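PDB 3TC9: IPT/TIG domain-containing protein, which is of uncertain function but is probably an auxiliary nutrient-binding protein, joining an immunoglobulin-like IPT/TIG domain to a six-bladed beta-propeller. Local coordinates for residues Y387-P401 with I415-G427. Residues are numbered along the deposited sequence; the frame is centred on the assembly and turned at random.
Sequences YNDGDLRQEARFNHP and IGDRENRRIRKIG. With PO4 (phosphate ion), chain Q.
R424 lays its guanidinium between Y387 and F398, neither ring stacked on it: the CD1-CE1 edge of Y387 lies over one face, and F398 CE1 covers the rim of the opposite face. Its chain, folded back at chi2 (-77°) and again at chi3, turns NH1 onto R397 O (2.9 Å, nearly straight) and into a salt bridge with D417 OD2. NH2 bonds to N388 O and makes a second salt bridge, 2.7 Å from R424 NH2 to D389 OD1, completing a D389-R424-D417 network; the bond from NE to D389 OD1 is weak. A lysine in its place would probably satisfy fewer of these oxygens, leaving the D389 and D417 carboxylates short of a shared partner and the space between Y387 and F398 less filled. The D417 carboxylate takes three donors: OD2 also accepts from N420 ND2, on the opposite face of its plane from R424 NH1, and OD1 takes N399 N (2.7 Å) on its syn lone pair. R422 lies flat on Y387, a cation-pi stack with planes 19° apart; its NH2 goes on to N120 and Y387 OH to T111. This is the blade that closes the six-bladed beta-propeller: strand 107-113, from early in the chain, joins 401-407, 412-417 and 422-428, with 390-391 at one edge and P401 pairing antiparallel, non-hydrogen-bonded, with D417. Away from the charges F398 meets I415 CD1 and I426 CD1, P401 CB meets I415 CG2, and L392 CD1 meets I426 CG2 (3.8 Å). Against the buried R424, D417, F398 and I426, residues N399, H400 and E419 lie on the partly exposed side. There E419 N bonds to N399 O, H400 ND1 reaches E419 OE2 at the ring edge (2.7 Å), and a water bridges N399 ND2 to N420 OD1. Farther out, R418 and R421 hold a phosphate ion, probably from the crystallisation liquor, also bound by H159 and Q158.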
loop_
_atom_site.group_PDB
_atom_site.type_symbol
_atom_site.label_atom_id
_atom_site.label_comp_id
_atom_site.label_asym_id
_atom_site.label_seq_id
_atom_site.Cartn_x
_atom_site.Cartn_y
_atom_site.Cartn_z
ATOM N N TYR B 387 -2.273 -8.952 -30.610
ATOM C CA TYR B 387 -3.244 -9.288 -29.573
ATOM C C TYR B 387 -2.763 -10.542 -28.863
ATOM O O TYR B 387 -2.889 -11.650 -29.384
ATOM C CB TYR B 387 -4.671 -9.434 -30.149
ATOM C CG TYR B 387 -5.665 -9.928 -29.123
ATOM C CD1 TYR B 387 -5.890 -9.219 -27.947
ATOM C CD2 TYR B 387 -6.358 -11.128 -29.313
ATOM C CE1 TYR B 387 -6.767 -9.694 -26.974
ATOM C CE2 TYR B 387 -7.248 -11.607 -28.351
ATOM C CZ TYR B 387 -7.445 -10.886 -27.178
ATOM O OH TYR B 387 -8.318 -11.335 -26.212
ATOM N N ASN B 388 -2.131 -10.344 -27.702
ATOM C CA ASN B 388 -1.581 -11.409 -26.885
ATOM C C ASN B 388 -1.712 -11.083 -25.424
ATOM O O ASN B 388 -1.385 -9.973 -25.011
ATOM C CB ASN B 388 -0.121 -11.653 -27.236
ATOM C CG ASN B 388 0.075 -12.341 -28.560
ATOM O OD1 ASN B 388 0.334 -11.698 -29.560
ATOM N ND2 ASN B 388 -0.068 -13.671 -28.607
ATOM N N ASP B 389 -2.212 -12.049 -24.639
ATOM C CA ASP B 389 -2.348 -11.941 -23.187
ATOM C C ASP B 389 -1.113 -12.596 -22.552
ATOM O O ASP B 389 -0.284 -13.132 -23.284
ATOM C CB ASP B 389 -3.680 -12.581 -22.710
ATOM C CG ASP B 389 -4.964 -11.774 -23.007
ATOM O OD1 ASP B 389 -4.899 -10.509 -23.031
ATOM O OD2 ASP B 389 -6.049 -12.391 -23.070
ATOM N N GLY B 390 -0.957 -12.484 -21.232
ATOM C CA GLY B 390 0.172 -13.091 -20.523
ATOM C C GLY B 390 1.174 -12.160 -19.897
ATOM O O GLY B 390 0.821 -11.058 -19.453
ATOM N N ASP B 391 2.447 -12.638 -19.815
ATOM C CA ASP B 391 3.561 -11.889 -19.238
ATOM C C ASP B 391 3.634 -10.472 -19.862
ATOM O O ASP B 391 3.703 -10.334 -21.092
ATOM C CB ASP B 391 4.894 -12.644 -19.419
ATOM C CG ASP B 391 6.057 -11.989 -18.670
ATOM O OD1 ASP B 391 6.650 -11.020 -19.209
ATOM O OD2 ASP B 391 6.323 -12.387 -17.512
ATOM N N LEU B 392 3.604 -9.440 -18.996
ATOM C CA LEU B 392 3.612 -8.003 -19.347
ATOM C C LEU B 392 4.643 -7.626 -20.406
ATOM O O LEU B 392 4.288 -6.930 -21.343
ATOM C CB LEU B 392 3.865 -7.165 -18.090
ATOM C CG LEU B 392 2.625 -6.658 -17.346
ATOM C CD1 LEU B 392 1.709 -7.784 -16.960
ATOM C CD2 LEU B 392 3.042 -5.898 -16.084
ATOM N N ARG B 393 5.884 -8.122 -20.298
ATOM C CA ARG B 393 6.940 -7.776 -21.237
ATOM C C ARG B 393 7.327 -8.882 -22.207
ATOM O O ARG B 393 7.753 -8.569 -23.300
ATOM C CB ARG B 393 8.188 -7.310 -20.480
ATOM C CG ARG B 393 7.977 -6.026 -19.669
ATOM C CD ARG B 393 7.606 -4.793 -20.475
ATOM N NE ARG B 393 8.544 -4.511 -21.572
ATOM C CZ ARG B 393 9.664 -3.810 -21.451
ATOM N NH1 ARG B 393 10.010 -3.288 -20.276
ATOM N NH2 ARG B 393 10.451 -3.624 -22.501
ATOM N N GLN B 394 7.203 -10.158 -21.820
ATOM C CA GLN B 394 7.599 -11.311 -22.652
ATOM C C GLN B 394 6.538 -11.787 -23.644
ATOM O O GLN B 394 6.904 -12.205 -24.741
ATOM C CB GLN B 394 8.024 -12.493 -21.764
ATOM C CG GLN B 394 9.319 -12.253 -20.958
ATOM C CD GLN B 394 10.426 -11.705 -21.845
ATOM O OE1 GLN B 394 10.959 -12.395 -22.748
ATOM N NE2 GLN B 394 10.757 -10.443 -21.654
ATOM N N GLU B 395 5.250 -11.679 -23.301
ATOM C CA GLU B 395 4.162 -12.205 -24.132
ATOM C C GLU B 395 3.150 -11.171 -24.600
ATOM O O GLU B 395 2.752 -11.193 -25.777
ATOM C CB GLU B 395 3.377 -13.298 -23.347
ATOM C CG GLU B 395 4.209 -14.499 -22.925
ATOM C CD GLU B 395 3.463 -15.604 -22.192
ATOM O OE1 GLU B 395 2.759 -15.300 -21.198
ATOM O OE2 GLU B 395 3.675 -16.790 -22.551
ATOM N N ALA B 396 2.685 -10.316 -23.680
ATOM C CA ALA B 396 1.594 -9.378 -23.946
ATOM C C ALA B 396 1.831 -8.406 -25.125
ATOM O O ALA B 396 2.928 -7.875 -25.301
ATOM C CB ALA B 396 1.271 -8.586 -22.696
ATOM N N ARG B 397 0.777 -8.196 -25.936
ATOM C CA ARG B 397 0.743 -7.238 -27.024
ATOM C C ARG B 397 -0.574 -6.531 -27.060
ATOM O O ARG B 397 -1.618 -7.129 -26.773
ATOM C CB ARG B 397 0.962 -7.893 -28.375
ATOM C CG ARG B 397 2.408 -8.106 -28.703
ATOM C CD ARG B 397 2.435 -9.393 -29.446
ATOM N NE ARG B 397 3.001 -9.242 -30.769
ATOM C CZ ARG B 397 2.964 -10.181 -31.705
ATOM N NH1 ARG B 397 2.308 -11.320 -31.493
ATOM N NH2 ARG B 397 3.560 -9.984 -32.862
ATOM N N PHE B 398 -0.520 -5.251 -27.454
ATOM C CA PHE B 398 -1.660 -4.354 -27.665
ATOM C C PHE B 398 -1.617 -3.864 -29.085
ATOM O O PHE B 398 -0.591 -4.005 -29.735
ATOM C CB PHE B 398 -1.615 -3.153 -26.706
ATOM C CG PHE B 398 -1.522 -3.525 -25.257
ATOM C CD1 PHE B 398 -2.664 -3.859 -24.532
ATOM C CD2 PHE B 398 -0.292 -3.534 -24.604
ATOM C CE1 PHE B 398 -2.572 -4.200 -23.176
ATOM C CE2 PHE B 398 -0.199 -3.897 -23.262
ATOM C CZ PHE B 398 -1.342 -4.207 -22.551
ATOM N N ASN B 399 -2.699 -3.281 -29.568
ATOM C CA ASN B 399 -2.735 -2.704 -30.900
ATOM C C ASN B 399 -3.449 -1.367 -30.790
ATOM O O ASN B 399 -4.671 -1.299 -30.788
ATOM C CB ASN B 399 -3.388 -3.645 -31.901
ATOM C CG ASN B 399 -3.107 -3.278 -33.318
ATOM O OD1 ASN B 399 -2.648 -2.171 -33.630
ATOM N ND2 ASN B 399 -3.432 -4.198 -34.214
ATOM N N HIS B 400 -2.646 -0.307 -30.648
ATOM C CA HIS B 400 -3.043 1.090 -30.469
ATOM C C HIS B 400 -3.797 1.260 -29.145
ATOM O O HIS B 400 -4.985 1.589 -29.179
ATOM C CB HIS B 400 -3.870 1.598 -31.668
ATOM C CG HIS B 400 -3.077 1.819 -32.920
ATOM N ND1 HIS B 400 -3.626 1.590 -34.159
ATOM C CD2 HIS B 400 -1.806 2.262 -33.080
ATOM C CE1 HIS B 400 -2.693 1.930 -35.036
ATOM N NE2 HIS B 400 -1.575 2.329 -34.430
ATOM N N PRO B 401 -3.157 0.988 -27.968
ATOM C CA PRO B 401 -3.844 1.266 -26.683
ATOM C C PRO B 401 -4.086 2.779 -26.536
ATOM O O PRO B 401 -3.210 3.568 -26.901
ATOM C CB PRO B 401 -2.854 0.727 -25.634
ATOM C CG PRO B 401 -1.534 0.853 -26.265
ATOM C CD PRO B 401 -1.746 0.600 -27.743
ATOM N N ILE B 415 -7.502 -1.088 -19.844
ATOM C CA ILE B 415 -6.939 -0.423 -21.021
ATOM C C ILE B 415 -7.887 -0.525 -22.207
ATOM O O ILE B 415 -8.397 -1.611 -22.484
ATOM C CB ILE B 415 -5.532 -1.014 -21.367
ATOM C CG1 ILE B 415 -4.548 -0.846 -20.185
ATOM C CG2 ILE B 415 -4.915 -0.450 -22.662
ATOM C CD1 ILE B 415 -3.890 -2.064 -19.863
ATOM N N GLY B 416 -8.062 0.601 -22.912
ATOM C CA GLY B 416 -8.822 0.690 -24.154
ATOM C C GLY B 416 -7.897 0.357 -25.314
ATOM O O GLY B 416 -7.150 1.215 -25.792
ATOM N N ASP B 417 -7.892 -0.910 -25.723
ATOM C CA ASP B 417 -7.024 -1.448 -26.797
ATOM C C ASP B 417 -7.765 -1.336 -28.112
ATOM O O ASP B 417 -8.497 -2.256 -28.476
ATOM C CB ASP B 417 -6.671 -2.909 -26.469
ATOM C CG ASP B 417 -5.498 -3.477 -27.230
ATOM O OD1 ASP B 417 -4.806 -2.695 -27.932
ATOM O OD2 ASP B 417 -5.261 -4.707 -27.114
ATOM N N ARG B 418 -7.590 -0.187 -28.810
ATOM C CA ARG B 418 -8.352 0.224 -29.984
ATOM C C ARG B 418 -8.573 -0.866 -31.040
ATOM O O ARG B 418 -9.720 -1.254 -31.212
ATOM C CB ARG B 418 -7.791 1.502 -30.638
ATOM C CG ARG B 418 -8.655 2.098 -31.765
ATOM C CD ARG B 418 -10.044 2.471 -31.277
ATOM N NE ARG B 418 -10.848 3.198 -32.262
ATOM C CZ ARG B 418 -10.949 4.523 -32.325
ATOM N NH1 ARG B 418 -10.238 5.289 -31.509
ATOM N NH2 ARG B 418 -11.750 5.091 -33.219
ATOM N N GLU B 419 -7.528 -1.338 -31.748
ATOM C CA GLU B 419 -7.708 -2.276 -32.866
ATOM C C GLU B 419 -8.138 -3.665 -32.440
ATOM O O GLU B 419 -8.621 -4.436 -33.281
ATOM C CB GLU B 419 -6.449 -2.375 -33.762
ATOM C CG GLU B 419 -5.818 -1.039 -34.184
ATOM C CD GLU B 419 -6.692 0.108 -34.673
ATOM O OE1 GLU B 419 -7.772 -0.158 -35.253
ATOM O OE2 GLU B 419 -6.257 1.277 -34.536
ATOM N N ASN B 420 -7.975 -4.000 -31.151
ATOM C CA ASN B 420 -8.388 -5.301 -30.663
ATOM C C ASN B 420 -9.865 -5.266 -30.193
ATOM O O ASN B 420 -10.428 -6.323 -29.917
ATOM C CB ASN B 420 -7.430 -5.778 -29.584
ATOM C CG ASN B 420 -6.114 -6.127 -30.197
ATOM O OD1 ASN B 420 -6.037 -6.596 -31.339
ATOM N ND2 ASN B 420 -5.047 -5.841 -29.500
ATOM N N ARG B 421 -10.490 -4.061 -30.147
ATOM C CA ARG B 421 -11.903 -3.821 -29.813
ATOM C C ARG B 421 -12.266 -4.403 -28.443
ATOM O O ARG B 421 -13.405 -4.818 -28.198
ATOM C CB ARG B 421 -12.859 -4.400 -30.901
ATOM C CG ARG B 421 -12.455 -4.119 -32.341
ATOM C CD ARG B 421 -12.600 -2.672 -32.663
ATOM N NE ARG B 421 -12.111 -2.366 -33.995
ATOM C CZ ARG B 421 -11.958 -1.139 -34.466
ATOM N NH1 ARG B 421 -12.270 -0.088 -33.718
ATOM N NH2 ARG B 421 -11.481 -0.951 -35.680
ATOM N N ARG B 422 -11.292 -4.386 -27.541
ATOM C CA ARG B 422 -11.415 -4.944 -26.206
ATOM C C ARG B 422 -10.916 -4.015 -25.130
ATOM O O ARG B 422 -10.088 -3.145 -25.383
ATOM C CB ARG B 422 -10.594 -6.256 -26.127
ATOM C CG ARG B 422 -11.185 -7.450 -26.908
ATOM C CD ARG B 422 -10.075 -8.406 -27.251
ATOM N NE ARG B 422 -10.499 -9.674 -27.870
ATOM C CZ ARG B 422 -10.333 -9.968 -29.163
ATOM N NH1 ARG B 422 -9.827 -9.071 -29.998
ATOM N NH2 ARG B 422 -10.690 -11.157 -29.629
ATOM N N ILE B 423 -11.395 -4.265 -23.900
ATOM C CA ILE B 423 -10.925 -3.660 -22.664
ATOM C C ILE B 423 -9.960 -4.695 -22.090
ATOM O O ILE B 423 -10.354 -5.835 -21.813
ATOM C CB ILE B 423 -12.055 -3.223 -21.673
ATOM C CG1 ILE B 423 -13.088 -2.275 -22.347
ATOM C CG2 ILE B 423 -11.468 -2.601 -20.392
ATOM C CD1 ILE B 423 -12.570 -0.932 -22.876
ATOM N N ARG B 424 -8.693 -4.344 -22.003
ATOM C CA ARG B 424 -7.718 -5.285 -21.455
ATOM C C ARG B 424 -7.543 -5.014 -19.969
ATOM O O ARG B 424 -7.848 -3.921 -19.491
ATOM C CB ARG B 424 -6.387 -5.217 -22.207
ATOM C CG ARG B 424 -6.520 -5.243 -23.726
ATOM C CD ARG B 424 -6.803 -6.626 -24.325
ATOM N NE ARG B 424 -5.730 -7.589 -24.072
ATOM C CZ ARG B 424 -4.580 -7.651 -24.743
ATOM N NH1 ARG B 424 -4.304 -6.761 -25.693
ATOM N NH2 ARG B 424 -3.681 -8.568 -24.438
ATOM N N LYS B 425 -7.110 -6.019 -19.222
ATOM C CA LYS B 425 -6.880 -5.861 -17.796
ATOM C C LYS B 425 -5.428 -6.215 -17.453
ATOM O O LYS B 425 -4.872 -7.137 -18.044
ATOM C CB LYS B 425 -7.862 -6.734 -17.003
ATOM C CG LYS B 425 -7.725 -6.639 -15.477
ATOM C CD LYS B 425 -8.636 -7.651 -14.807
ATOM C CE LYS B 425 -8.389 -7.818 -13.333
ATOM N NZ LYS B 425 -7.184 -8.635 -13.028
ATOM N N ILE B 426 -4.816 -5.477 -16.518
ATOM C CA ILE B 426 -3.484 -5.804 -16.002
ATOM C C ILE B 426 -3.616 -5.884 -14.510
ATOM O O ILE B 426 -3.871 -4.876 -13.878
ATOM C CB ILE B 426 -2.325 -4.860 -16.419
ATOM C CG1 ILE B 426 -2.217 -4.694 -17.937
ATOM C CG2 ILE B 426 -0.987 -5.308 -15.784
ATOM C CD1 ILE B 426 -1.239 -3.615 -18.349
ATOM N N GLY B 427 -3.470 -7.088 -13.966
ATOM C CA GLY B 427 -3.561 -7.335 -12.527
ATOM C C GLY B 427 -2.820 -8.607 -12.178
ATOM O O GLY B 427 -2.357 -9.302 -13.083
HETATM P P PO4 Q . -12.278 2.748 -36.282
HETATM O O1 PO4 Q . -11.102 1.713 -36.430
HETATM O O2 PO4 Q . -11.762 4.173 -36.716
HETATM O O3 PO4 Q . -12.796 2.778 -34.815
HETATM O O4 PO4 Q . -13.528 2.373 -37.164
HETATM O O HOH W 1 -4.022 -6.777 -33.353
#